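Ribosome-inactivating protein (PDB 2G5X) is lychnin, a plant ribosome-inactivating protein, folded as a single compact chain in which a mixed beta sheet packs with many helices. Local coordinates at residues 3-8 / 49-54; 85-90 / 101-106; 29-34 / 229-234; 193-198 / 219-224. All blocks are in the same frame, centred on the assembly; numbering follows the deposited sequence. Where two conformers were deposited one is given.

Contacts 1 and 2 belong to one mixed six-stranded sheet, with centres 20 Å apart: contact 1 pairs outermost strand 3-5 with strand 45-51, and contact 2 lies near the other edge, on strand 83-87. Contacts 3 and 4, centres 19 Å apart, involve the C-terminal part of the chain, where loops pack against the loop after helix 10-25 (contact 3) and helix 193-201 (contact 4). Contacts 1, 2 and 4 follow in series. Contact 3 spans nearly everything, enclosing contacts 2 and 4 and interleaving with contact 1, which ties the C-terminus back to the N-terminal region. Contacts 2 and 4, whose centres are 34 Å apart, lie on opposite sides of the chain's centre.

Contact 1: residues 3-8 / 49-54; sequences SWTVDS and NLVLPF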
loop_
_atom_site.group_PDB
_atom_site.type_symbol
_atom_site.label_atom_id
_atom_site.label_comp_id
_atom_site.label_asym_id
_atom_site.label_seq_id
_atom_site.Cartn_x
_atom_site.Cartn_y
_atom_site.Cartn_z
ATOM N N SER A 3 -8.284 -4.332 7.605
ATOM C CA SER A 3 -7.475 -5.523 7.826
ATOM C C SER A 3 -7.733 -6.569 6.754
ATOM O O SER A 3 -8.866 -6.743 6.299
ATOM C CB SER A 3 -7.785 -6.119 9.203
ATOM O OG SER A 3 -6.990 -7.263 9.466
ATOM N N TRP A 4 -6.673 -7.257 6.344
ATOM C CA TRP A 4 -6.804 -8.304 5.341
ATOM C C TRP A 4 -5.953 -9.509 5.701
ATOM O O TRP A 4 -4.743 -9.392 5.904
ATOM C CB TRP A 4 -6.394 -7.801 3.948
ATOM C CG TRP A 4 -6.568 -8.848 2.857
ATOM C CD1 TRP A 4 -7.626 -9.705 2.706
ATOM C CD2 TRP A 4 -5.665 -9.139 1.780
ATOM N NE1 TRP A 4 -7.435 -10.511 1.607
ATOM C CE2 TRP A 4 -6.242 -10.186 1.020
ATOM C CE3 TRP A 4 -4.427 -8.618 1.382
ATOM C CZ2 TRP A 4 -5.618 -10.722 -0.114
ATOM C CZ3 TRP A 4 -3.806 -9.153 0.249
ATOM C CH2 TRP A 4 -4.405 -10.195 -0.483
ATOM N N THR A 5 -6.600 -10.663 5.815
ATOM C CA THR A 5 -5.877 -11.891 6.086
ATOM C C THR A 5 -5.461 -12.305 4.678
ATOM O O THR A 5 -6.298 -12.647 3.840
ATOM C CB THR A 5 -6.788 -12.952 6.735
ATOM O OG1 THR A 5 -7.164 -12.509 8.044
ATOM C CG2 THR A 5 -6.064 -14.288 6.855
ATOM N N VAL A 6 -4.161 -12.232 4.416
ATOM C CA VAL A 6 -3.617 -12.547 3.102
ATOM C C VAL A 6 -3.952 -13.979 2.701
ATOM O O VAL A 6 -3.246 -14.923 3.063
ATOM C CB VAL A 6 -2.093 -12.324 3.093
ATOM C CG1 VAL A 6 -1.543 -12.533 1.699
ATOM C CG2 VAL A 6 -1.778 -10.904 3.582
ATOM N N ASP A 7 -5.035 -14.117 1.941
ATOM C CA ASP A 7 -5.531 -15.417 1.504
ATOM C C ASP A 7 -6.219 -15.289 0.138
ATOM O O ASP A 7 -6.415 -14.183 -0.367
ATOM C CB ASP A 7 -6.514 -15.944 2.556
ATOM C CG ASP A 7 -6.628 -17.452 2.556
ATOM O OD1 ASP A 7 -7.371 -17.978 3.415
ATOM O OD2 ASP A 7 -5.983 -18.110 1.712
ATOM N N SER A 8 -6.607 -16.420 -0.443
ATOM C CA SER A 8 -7.225 -16.440 -1.767
ATOM C C SER A 8 -8.712 -16.095 -1.878
ATOM O O SER A 8 -9.349 -16.416 -2.885
ATOM C CB SER A 8 -6.974 -17.804 -2.416
ATOM O OG SER A 8 -7.420 -18.856 -1.578
ATOM N N ASN A 49 -3.753 -3.500 8.545
ATOM C CA ASN A 49 -3.247 -4.750 9.105
ATOM C C ASN A 49 -3.213 -5.854 8.053
ATOM O O ASN A 49 -4.202 -6.085 7.360
ATOM C CB ASN A 49 -4.138 -5.230 10.255
ATOM C CG ASN A 49 -3.772 -4.609 11.590
ATOM O OD1 ASN A 49 -2.962 -3.691 11.666
ATOM N ND2 ASN A 49 -4.384 -5.113 12.657
ATOM N N LEU A 50 -2.067 -6.517 7.923
ATOM C CA LEU A 50 -1.929 -7.652 7.014
ATOM C C LEU A 50 -1.701 -8.828 7.969
ATOM O O LEU A 50 -0.817 -8.773 8.827
ATOM C CB LEU A 50 -0.721 -7.481 6.079
ATOM C CG LEU A 50 -0.792 -6.384 5.006
ATOM C CD1 LEU A 50 0.458 -6.454 4.118
ATOM C CD2 LEU A 50 -2.046 -6.565 4.154
ATOM N N VAL A 51 -2.503 -9.879 7.838
ATOM C CA VAL A 51 -2.393 -11.039 8.724
ATOM C C VAL A 51 -2.188 -12.337 7.949
ATOM O O VAL A 51 -2.845 -12.561 6.936
ATOM C CB VAL A 51 -3.680 -11.197 9.578
ATOM C CG1 VAL A 51 -3.515 -12.343 10.572
ATOM C CG2 VAL A 51 -3.995 -9.896 10.302
ATOM N N LEU A 52 -1.276 -13.188 8.420
ATOM C CA LEU A 52 -1.042 -14.469 7.761
ATOM C C LEU A 52 -2.025 -15.484 8.328
ATOM O O LEU A 52 -2.173 -15.605 9.541
ATOM C CB LEU A 52 0.382 -14.972 8.004
ATOM C CG LEU A 52 1.526 -14.179 7.378
ATOM C CD1 LEU A 52 2.840 -14.889 7.686
ATOM C CD2 LEU A 52 1.317 -14.058 5.876
ATOM N N PRO A 53 -2.707 -16.230 7.452
ATOM C CA PRO A 53 -3.671 -17.225 7.924
ATOM C C PRO A 53 -3.044 -18.393 8.687
ATOM O O PRO A 53 -3.688 -18.982 9.556
ATOM C CB PRO A 53 -4.357 -17.673 6.633
ATOM C CG PRO A 53 -3.260 -17.540 5.611
ATOM C CD PRO A 53 -2.631 -16.215 5.978
ATOM N N PHE A 54 -1.790 -18.708 8.373
ATOM C CA PHE A 54 -1.093 -19.834 8.999
ATOM C C PHE A 54 -0.818 -19.728 10.494
ATOM O O PHE A 54 -1.153 -20.631 11.263
ATOM C CB PHE A 54 0.252 -20.086 8.305
ATOM C CG PHE A 54 0.195 -20.012 6.811
ATOM C CD1 PHE A 54 0.658 -18.884 6.143
ATOM C CD2 PHE A 54 -0.312 -21.072 6.068
ATOM C CE1 PHE A 54 0.619 -18.810 4.757
ATOM C CE2 PHE A 54 -0.358 -21.010 4.676
ATOM C CZ PHE A 54 0.110 -19.874 4.021
HETATM O O HOH W 1 -6.314 -7.422 12.227
#
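Trp4 and Leu50 stand side by side on two parallel neighbours, strands 3-5 and 45-51, which helix 10-25 connects in a beta-alpha-beta unit at the border of the mixed sheet of ribosome-inactivating proteins. On the face they share, the side chains cross obliquely, and Leu50 CD2 comes to the indole edge near its plane, 4.2 Å from Trp4 CE3. Trp4 CG is anti to its backbone N (chi1 -178°), which swings it to the carbonyl side, the side of the onward chain, where Val6 CA lies over the centre of one indole face. Tyr13 and Phe16 of helix 10-25 also meet the ring.

Ser3, Thr5, Asn49 and Val51 occupy the other face. Ser3 OG rests 3.6 Å from Asn49 CB, and a water bridges this hydroxyl and Asn49 ND2, the amide donating to it at 3.0 Å. Asn49 OD1 turns instead to Thr60 and Arg1. Thr5 OG1 faces Val51 CB, while its methyl CG2 meets Pro53 CB at 3.8 Å.

Backbone bonds hold the register: Trp4 N to Asn49 O at 2.9 Å, Val51 N to Trp4 O at 3.0 Å, and, just past the strands, Val6 N to Val51 O, more bent at 141°. There the proline ring closes in on segment 3-8, Pro53 CD lying 3.2 Å from Val6 O, an oxygen that also accepts a hydrogen bond from Gln141 NE2.

Contact 2: residues 85-90 / 101-106; sequences ANFFSD and SIFTDA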
loop_
_atom_site.group_PDB
_atom_site.type_symbol
_atom_site.label_atom_id
_atom_site.label_comp_id
_atom_site.label_asym_id
_atom_site.label_seq_id
_atom_site.Cartn_x
_atom_site.Cartn_y
_atom_site.Cartn_z
ATOM N N ALA A 85 7.961 -0.053 16.023
ATOM C CA ALA A 85 7.669 0.802 14.871
ATOM C C ALA A 85 8.907 0.975 13.996
ATOM O O ALA A 85 9.946 1.429 14.472
ATOM C CB ALA A 85 7.177 2.169 15.347
ATOM N N ASN A 86 8.782 0.629 12.715
ATOM C CA ASN A 86 9.892 0.722 11.763
ATOM C C ASN A 86 9.591 1.718 10.638
ATOM O O ASN A 86 8.639 1.531 9.881
ATOM C CB ASN A 86 10.157 -0.651 11.134
ATOM C CG ASN A 86 10.235 -1.766 12.160
ATOM O OD1 ASN A 86 11.237 -1.917 12.858
ATOM N ND2 ASN A 86 9.166 -2.554 12.258
ATOM N N PHE A 87 10.403 2.764 10.516
ATOM C CA PHE A 87 10.202 3.759 9.461
ATOM C C PHE A 87 11.274 3.679 8.379
ATOM O O PHE A 87 12.428 3.357 8.665
ATOM C CB PHE A 87 10.215 5.175 10.039
ATOM C CG PHE A 87 9.041 5.480 10.914
ATOM C CD1 PHE A 87 9.184 5.552 12.296
ATOM C CD2 PHE A 87 7.784 5.679 10.353
ATOM C CE1 PHE A 87 8.082 5.819 13.113
ATOM C CE2 PHE A 87 6.678 5.945 11.158
ATOM C CZ PHE A 87 6.828 6.015 12.542
ATOM N N PHE A 88 10.891 3.970 7.137
ATOM C CA PHE A 88 11.853 3.962 6.041
ATOM C C PHE A 88 12.915 5.009 6.380
ATOM O O PHE A 88 12.637 5.977 7.088
ATOM C CB PHE A 88 11.163 4.287 4.708
ATOM C CG PHE A 88 10.375 3.137 4.137
ATOM C CD1 PHE A 88 9.025 3.281 3.826
ATOM C CD2 PHE A 88 10.986 1.905 3.911
ATOM C CE1 PHE A 88 8.294 2.215 3.298
ATOM C CE2 PHE A 88 10.264 0.833 3.385
ATOM C CZ PHE A 88 8.916 0.987 3.078
ATOM N N SER A 89 14.130 4.809 5.877
ATOM C CA SER A 89 15.235 5.713 6.168
ATOM C C SER A 89 14.989 7.183 5.847
ATOM O O SER A 89 15.540 8.055 6.517
ATOM C CB SER A 89 16.501 5.242 5.448
ATOM O OG SER A 89 16.351 5.332 4.043
ATOM N N ASP A 90 14.172 7.459 4.832
ATOM C CA ASP A 90 13.894 8.839 4.438
ATOM C C ASP A 90 12.670 9.445 5.118
ATOM O O ASP A 90 12.330 10.600 4.879
ATOM C CB ASP A 90 13.762 8.936 2.909
ATOM C CG ASP A 90 12.639 8.077 2.354
ATOM O OD1 ASP A 90 12.280 7.066 2.991
ATOM O OD2 ASP A 90 12.129 8.406 1.262
ATOM N N SER A 101 2.072 8.351 17.841
ATOM C CA SER A 101 0.904 9.034 17.288
ATOM C C SER A 101 0.508 8.411 15.957
ATOM O O SER A 101 -0.625 8.556 15.502
ATOM C CB SER A 101 1.203 10.521 17.078
ATOM O OG SER A 101 1.867 10.737 15.849
ATOM N N ILE A 102 1.458 7.722 15.334
ATOM C CA ILE A 102 1.228 7.065 14.054
ATOM C C ILE A 102 0.841 5.609 14.297
ATOM O O ILE A 102 -0.223 5.161 13.870
ATOM C CB ILE A 102 2.491 7.131 13.178
ATOM C CG1 ILE A 102 2.814 8.597 12.868
ATOM C CG2 ILE A 102 2.290 6.321 11.905
ATOM C CD1 ILE A 102 4.128 8.809 12.152
ATOM N N PHE A 103 1.714 4.877 14.982
ATOM C CA PHE A 103 1.451 3.479 15.319
ATOM C C PHE A 103 0.889 3.452 16.733
ATOM O O PHE A 103 1.622 3.324 17.714
ATOM C CB PHE A 103 2.737 2.653 15.239
ATOM C CG PHE A 103 3.210 2.404 13.834
ATOM C CD1 PHE A 103 2.488 1.573 12.980
ATOM C CD2 PHE A 103 4.371 3.001 13.362
ATOM C CE1 PHE A 103 2.921 1.341 11.675
ATOM C CE2 PHE A 103 4.812 2.774 12.056
ATOM C CZ PHE A 103 4.083 1.942 11.212
ATOM N N THR A 104 -0.429 3.589 16.813
ATOM C CA THR A 104 -1.166 3.616 18.070
ATOM C C THR A 104 -0.744 2.604 19.132
ATOM O O THR A 104 -0.689 2.935 20.315
ATOM C CB THR A 104 -2.673 3.405 17.817
ATOM O OG1 THR A 104 -3.095 4.217 16.717
ATOM C CG2 THR A 104 -3.475 3.784 19.056
ATOM N N ASP A 105 -0.445 1.378 18.714
ATOM C CA ASP A 105 -0.091 0.325 19.664
ATOM C C ASP A 105 1.395 0.044 19.864
ATOM O O ASP A 105 1.757 -0.833 20.651
ATOM C CB ASP A 105 -0.794 -0.977 19.263
ATOM C CG ASP A 105 -2.283 -0.793 19.041
ATOM O OD1 ASP A 105 -2.958 -0.272 19.955
ATOM O OD2 ASP A 105 -2.781 -1.173 17.956
ATOM N N ALA A 106 2.253 0.783 19.169
ATOM C CA ALA A 106 3.700 0.570 19.279
ATOM C C ALA A 106 4.227 0.683 20.709
ATOM O O ALA A 106 3.864 1.602 21.447
ATOM C CB ALA A 106 4.443 1.552 18.377
#
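Phe87 pushes the CE2-CZ end of its ring into the notch between Ile102 and Phe103, where helix 99-102 gives way to a turn beside strand 83-87 of the mixed sheet. The isoleucine comes to it tip to tip, CD1 lying 3.9 Å from Phe87 CZ. Phe103 instead slides past in the opposite direction: its CE2 is 3.8 Å from Phe87 CE2, and the two rings are inclined at 46°, with centroids 5.6 Å apart. Ile102 also backs its own neighbour, laying CG2 over one face of the Phe103 ring, toward the rim.

Two residues earlier on the strand, Ala85 supplies a small knob. Its CB bears on Phe103 CD2 at 3.5 Å and meets the methyl of Ala106, the two CB atoms 4.1 Å apart. A type I beta turn, closed by Ala106 N to Phe103 O at 3.0 Å, brings the phenyl ring and the second alanine to the same methyl. Gln74 of the adjacent strand 69-76 and Leu47 of strand 45-51, further across the sheet, also touch Phe103, and Tyr99 leans on Ala85 and Phe87.

Every touching residue is buried and no hydrogen bond crosses between the segments, so hydrophobic burial and complementary shape carry this contact.

Contact 3: residues 29-34 / 229-234; sequences PKVCNI and GLLLYN
The Gly229-Leu230 peptide is the flat group met across this contact: the methyl CG2 of Ile34 sits over one face of it, 3.6 Å from Gly229 C and 3.7 Å from Leu230 N. The methyl belongs to a type I' beta turn running from Val31 to Ile34, in the long connection between helix 10-25 and strand 45-51. The other flat group nearby, the Tyr233 ring, has CG of Leu232, the preceding residue, over the centre of one face.

Leu231 is the side chain that fits against the turn. Its CG is anti to its carbonyl carbon (chi1 -60°), and from there the branch spreads over two partners. Leu231 CG lies 3.7 Å from Ile34 CG2, while the methyl CD1 reaches across to Val31, 3.8 Å from its CB and 4.0 Å from its CG1. The valine and leucine side chains cross at about a right angle. Val31 and Ile34, at the two ends of the turn, thus each give Leu231 an apolar contact.

No hydrogen bond joins the segments, but Leu231 shares backbone bonds with Pro35 and Thr37, just beyond the turn, which fix the tail alongside. At the tip of the turn, Cys32 is disulfide-bonded to Cys214, a second link to the C-terminal part. Cys32 and Asn33 both have positive phi, as type I' requires, and the turn is closed by a pair of backbone bonds: Ile34 N to Val31 O at 2.9 Å and Val31 N to Ile34 O at 3.0 Å.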
loop_
_atom_site.group_PDB
_atom_site.type_symbol
_atom_site.label_atom_id
_atom_site.label_comp_id
_atom_site.label_asym_id
_atom_site.label_seq_id
_atom_site.Cartn_x
_atom_site.Cartn_y
_atom_site.Cartn_z
ATOM N N PRO A 29 -17.183 15.195 1.239
ATOM C CA PRO A 29 -17.971 14.532 0.196
ATOM C C PRO A 29 -17.162 13.824 -0.883
ATOM O O PRO A 29 -16.003 14.154 -1.134
ATOM C CB PRO A 29 -18.805 15.674 -0.380
ATOM C CG PRO A 29 -19.011 16.558 0.807
ATOM C CD PRO A 29 -17.631 16.588 1.416
ATOM N N LYS A 30 -17.797 12.847 -1.520
ATOM C CA LYS A 30 -17.171 12.096 -2.594
ATOM C C LYS A 30 -17.438 12.807 -3.917
ATOM O O LYS A 30 -18.302 13.685 -4.000
ATOM C CB LYS A 30 -17.741 10.675 -2.653
ATOM C CG LYS A 30 -17.476 9.842 -1.409
ATOM C CD LYS A 30 -17.949 8.411 -1.596
ATOM C CE LYS A 30 -17.595 7.552 -0.394
ATOM N NZ LYS A 30 -18.053 6.143 -0.576
ATOM N N VAL A 31 -16.689 12.425 -4.943
ATOM C CA VAL A 31 -16.834 12.997 -6.280
ATOM C C VAL A 31 -17.122 11.834 -7.227
ATOM O O VAL A 31 -16.344 10.883 -7.302
ATOM C CB VAL A 31 -15.542 13.734 -6.710
ATOM C CG1 VAL A 31 -15.670 14.240 -8.140
ATOM C CG2 VAL A 31 -15.278 14.896 -5.764
ATOM N N CYS A 32 -18.244 11.907 -7.940
ATOM C CA CYS A 32 -18.645 10.835 -8.850
ATOM C C CYS A 32 -18.739 9.540 -8.037
ATOM O O CYS A 32 -18.510 8.443 -8.555
ATOM C CB CYS A 32 -17.625 10.662 -9.983
ATOM S SG CYS A 32 -17.343 12.137 -11.017
ATOM N N ASN A 33 -19.077 9.695 -6.757
ATOM C CA ASN A 33 -19.211 8.590 -5.809
ATOM C C ASN A 33 -17.888 7.863 -5.571
ATOM O O ASN A 33 -17.855 6.644 -5.397
ATOM C CB ASN A 33 -20.284 7.599 -6.278
ATOM C CG ASN A 33 -20.702 6.633 -5.184
ATOM O OD1 ASN A 33 -20.780 7.005 -4.013
ATOM N ND2 ASN A 33 -20.993 5.392 -5.561
ATOM N N ILE A 34 -16.802 8.629 -5.571
ATOM C CA ILE A 34 -15.464 8.092 -5.337
ATOM C C ILE A 34 -14.832 8.910 -4.209
ATOM O O ILE A 34 -14.890 10.141 -4.226
ATOM C CB ILE A 34 -14.563 8.237 -6.588
ATOM C CG1 ILE A 34 -15.210 7.555 -7.795
ATOM C CG2 ILE A 34 -13.185 7.631 -6.306
ATOM C CD1 ILE A 34 -14.494 7.844 -9.100
ATOM N N GLY A 229 -10.679 4.219 -7.924
ATOM C CA GLY A 229 -11.335 3.801 -6.698
ATOM C C GLY A 229 -11.071 4.811 -5.593
ATOM O O GLY A 229 -11.709 4.782 -4.541
ATOM N N LEU A 230 -10.117 5.705 -5.837
ATOM C CA LEU A 230 -9.748 6.751 -4.887
ATOM C C LEU A 230 -9.204 7.919 -5.698
ATOM O O LEU A 230 -8.360 7.729 -6.574
ATOM C CB LEU A 230 -8.663 6.246 -3.920
ATOM C CG LEU A 230 -8.081 7.263 -2.926
ATOM C CD1 LEU A 230 -9.148 7.661 -1.911
ATOM C CD2 LEU A 230 -6.875 6.662 -2.203
ATOM N N LEU A 231 -9.689 9.124 -5.423
ATOM C CA LEU A 231 -9.214 10.295 -6.149
ATOM C C LEU A 231 -8.234 11.087 -5.309
ATOM O O LEU A 231 -8.309 11.092 -4.084
ATOM C CB LEU A 231 -10.375 11.226 -6.529
ATOM C CG LEU A 231 -11.510 10.715 -7.418
ATOM C CD1 LEU A 231 -12.415 11.885 -7.779
ATOM C CD2 LEU A 231 -10.951 10.085 -8.680
ATOM N N LEU A 232 -7.305 11.749 -5.985
ATOM C CA LEU A 232 -6.342 12.599 -5.310
ATOM C C LEU A 232 -7.032 13.961 -5.218
ATOM O O LEU A 232 -7.900 14.281 -6.034
ATOM C CB LEU A 232 -5.066 12.715 -6.150
ATOM C CG LEU A 232 -3.926 13.598 -5.632
ATOM C CD1 LEU A 232 -3.262 12.927 -4.440
ATOM C CD2 LEU A 232 -2.907 13.823 -6.742
ATOM N N TYR A 233 -6.670 14.752 -4.217
ATOM C CA TYR A 233 -7.240 16.085 -4.065
ATOM C C TYR A 233 -6.934 16.858 -5.352
ATOM O O TYR A 233 -6.045 16.472 -6.112
ATOM C CB TYR A 233 -6.589 16.776 -2.866
ATOM C CG TYR A 233 -5.080 16.759 -2.925
ATOM C CD1 TYR A 233 -4.382 17.681 -3.702
ATOM C CD2 TYR A 233 -4.348 15.791 -2.234
ATOM C CE1 TYR A 233 -2.991 17.641 -3.797
ATOM C CE2 TYR A 233 -2.958 15.742 -2.321
ATOM C CZ TYR A 233 -2.289 16.671 -3.104
ATOM O OH TYR A 233 -0.917 16.625 -3.198
ATOM N N ASN A 234 -7.666 17.939 -5.604
ATOM C CA ASN A 234 -7.417 18.729 -6.806
ATOM C C ASN A 234 -7.025 20.154 -6.429
ATOM O O ASN A 234 -6.716 20.373 -5.238
ATOM C CB ASN A 234 -8.651 18.729 -7.720
ATOM C CG ASN A 234 -9.694 19.747 -7.308
ATOM O OD1 ASN A 234 -9.963 19.939 -6.123
ATOM N ND2 ASN A 234 -10.306 20.397 -8.295
ATOM O OXT ASN A 234 -7.012 21.025 -7.326
#

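Contact 4: residues 193-198 / 219-224; sequences GARITL and GQFTEE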
loop_
_atom_site.group_PDB
_atom_site.type_symbol
_atom_site.label_atom_id
_atom_site.label_comp_id
_atom_site.label_asym_id
_atom_site.label_seq_id
_atom_site.Cartn_x
_atom_site.Cartn_y
_atom_site.Cartn_z
ATOM N N GLY A 193 3.693 -5.377 -15.432
ATOM C CA GLY A 193 3.975 -4.990 -16.806
ATOM C C GLY A 193 4.107 -3.490 -16.999
ATOM O O GLY A 193 3.751 -2.702 -16.117
ATOM N N ALA A 194 4.595 -3.095 -18.172
ATOM C CA ALA A 194 4.818 -1.691 -18.498
ATOM C C ALA A 194 3.582 -0.796 -18.608
ATOM O O ALA A 194 3.617 0.348 -18.155
ATOM C CB ALA A 194 5.640 -1.589 -19.783
ATOM N N ARG A 195 2.497 -1.291 -19.203
ATOM C CA ARG A 195 1.311 -0.452 -19.354
ATOM C C ARG A 195 0.671 -0.111 -18.009
ATOM O O ARG A 195 0.290 1.040 -17.774
ATOM C CB ARG A 195 0.279 -1.112 -20.281
ATOM C CG ARG A 195 -0.846 -0.158 -20.675
ATOM C CD ARG A 195 -1.824 -0.750 -21.682
ATOM N NE ARG A 195 -2.943 0.163 -21.912
ATOM C CZ ARG A 195 -2.886 1.257 -22.668
ATOM N NH1 ARG A 195 -1.761 1.588 -23.294
ATOM N NH2 ARG A 195 -3.952 2.039 -22.778
ATOM N N ILE A 196 0.550 -1.103 -17.129
ATOM C CA ILE A 196 -0.028 -0.867 -15.810
ATOM C C ILE A 196 0.869 0.067 -15.004
ATOM O O ILE A 196 0.383 0.881 -14.222
ATOM C CB ILE A 196 -0.230 -2.191 -15.025
ATOM C CG1 ILE A 196 -1.450 -2.930 -15.578
ATOM C CG2 ILE A 196 -0.409 -1.901 -13.533
ATOM C CD1 ILE A 196 -1.696 -4.288 -14.951
ATOM N N THR A 197 2.179 -0.050 -15.197
ATOM C CA THR A 197 3.118 0.807 -14.486
ATOM C C THR A 197 2.914 2.266 -14.918
ATOM O O THR A 197 2.950 3.177 -14.090
ATOM C CB THR A 197 4.581 0.369 -14.749
ATOM O OG1 THR A 197 4.777 -0.962 -14.244
ATOM C CG2 THR A 197 5.558 1.309 -14.058
ATOM N N LEU A 198 2.685 2.484 -16.211
ATOM C CA LEU A 198 2.462 3.837 -16.725
ATOM C C LEU A 198 1.100 4.354 -16.256
ATOM O O LEU A 198 0.937 5.543 -15.967
ATOM C CB LEU A 198 2.523 3.842 -18.255
ATOM C CG LEU A 198 2.418 5.211 -18.937
ATOM C CD1 LEU A 198 3.538 6.123 -18.449
ATOM C CD2 LEU A 198 2.499 5.029 -20.447
ATOM N N GLY A 219 -8.776 8.010 -23.910
ATOM C CA GLY A 219 -7.685 8.891 -24.284
ATOM C C GLY A 219 -6.425 8.053 -24.330
ATOM O O GLY A 219 -6.379 7.031 -25.016
ATOM N N GLN A 220 -5.397 8.476 -23.602
ATOM C CA GLN A 220 -4.154 7.721 -23.552
ATOM C C GLN A 220 -4.488 6.345 -22.974
ATOM O O GLN A 220 -3.888 5.338 -23.341
ATOM C CB GLN A 220 -3.137 8.447 -22.668
ATOM C CG GLN A 220 -1.913 7.627 -22.305
ATOM C CD GLN A 220 -0.873 8.448 -21.562
ATOM O OE1 GLN A 220 0.320 8.142 -21.603
ATOM N NE2 GLN A 220 -1.320 9.501 -20.889
ATOM N N PHE A 221 -5.457 6.320 -22.065
ATOM C CA PHE A 221 -5.902 5.076 -21.453
ATOM C C PHE A 221 -7.393 4.906 -21.718
ATOM O O PHE A 221 -8.087 5.870 -22.045
ATOM C CB PHE A 221 -5.630 5.086 -19.944
ATOM C CG PHE A 221 -4.174 5.223 -19.594
ATOM C CD1 PHE A 221 -3.613 6.476 -19.366
ATOM C CD2 PHE A 221 -3.355 4.102 -19.527
ATOM C CE1 PHE A 221 -2.254 6.609 -19.079
ATOM C CE2 PHE A 221 -1.994 4.226 -19.242
ATOM C CZ PHE A 221 -1.445 5.482 -19.018
ATOM N N THR A 222 -7.880 3.679 -21.586
ATOM C CA THR A 222 -9.291 3.399 -21.821
ATOM C C THR A 222 -10.133 3.876 -20.647
ATOM O O THR A 222 -9.610 4.177 -19.574
ATOM C CB THR A 222 -9.542 1.890 -22.002
ATOM O OG1 THR A 222 -9.324 1.219 -20.756
ATOM C CG2 THR A 222 -8.610 1.315 -23.050
ATOM N N GLU A 223 -11.444 3.939 -20.853
ATOM C CA GLU A 223 -12.343 4.370 -19.793
ATOM C C GLU A 223 -12.259 3.414 -18.600
ATOM O O GLU A 223 -12.344 3.840 -17.448
ATOM C CB GLU A 223 -13.776 4.446 -20.320
ATOM C CG GLU A 223 -14.783 4.948 -19.304
ATOM C CD GLU A 223 -16.127 5.270 -19.925
ATOM O OE1 GLU A 223 -17.075 5.566 -19.164
ATOM O OE2 GLU A 223 -16.236 5.232 -21.170
ATOM N N GLU A 224 -12.076 2.126 -18.878
ATOM C CA GLU A 224 -11.978 1.128 -17.814
ATOM C C GLU A 224 -10.668 1.250 -17.036
ATOM O O GLU A 224 -10.646 1.112 -15.813
ATOM C CB GLU A 224 -12.108 -0.286 -18.393
ATOM C CG GLU A 224 -13.479 -0.582 -18.986
ATOM C CD GLU A 224 -13.679 0.042 -20.355
ATOM O OE1 GLU A 224 -14.842 0.300 -20.726
ATOM O OE2 GLU A 224 -12.677 0.260 -21.068
HETATM O O HOH W 2 -1.725 4.647 -24.633
#
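Arg195 lays one face of its guanidinium over CD2 of Phe221, with NH2 3.9 Å from that carbon, where surface helix 193-201 meets the loop that follows helix 203-210 in the C-terminal part of this ribosome-inactivating protein. The arginine stretches out from the helix, CG anti to its backbone N (chi1 -169°) and the chain extended on to NE. Gln220 O lies near the guanidinium plane, at its edge, and takes a weak hydrogen bond from NH2, 3.3 Å long. The same carbonyl accepts a shorter bond, 2.6 Å, from a water, lying in plane at the guanidinium edge, which receives a weak bond from Arg195 NH1.

The stronger polar partner of the arginine is Glu225, whose OE1 forms a salt bridge with Arg195 NE. Its other oxygen, OE2, accepts from Thr222 N, so one carboxylate serves both the arginine and the loop backbone. It probably helps hold the positive charge where it is.

Phe221 is the buried member of this otherwise largely exposed contact, also touched by Asn202 and Met226. One helical turn on from Arg195, Leu198 crosses Gln220 at about a right angle, its CD2 lying 4.0 Å from Gln220 OE1. The leucine also takes up the far end of the phenyl ring: its CG stands in the ring plane at the edge, 3.9 Å from Phe221 CZ.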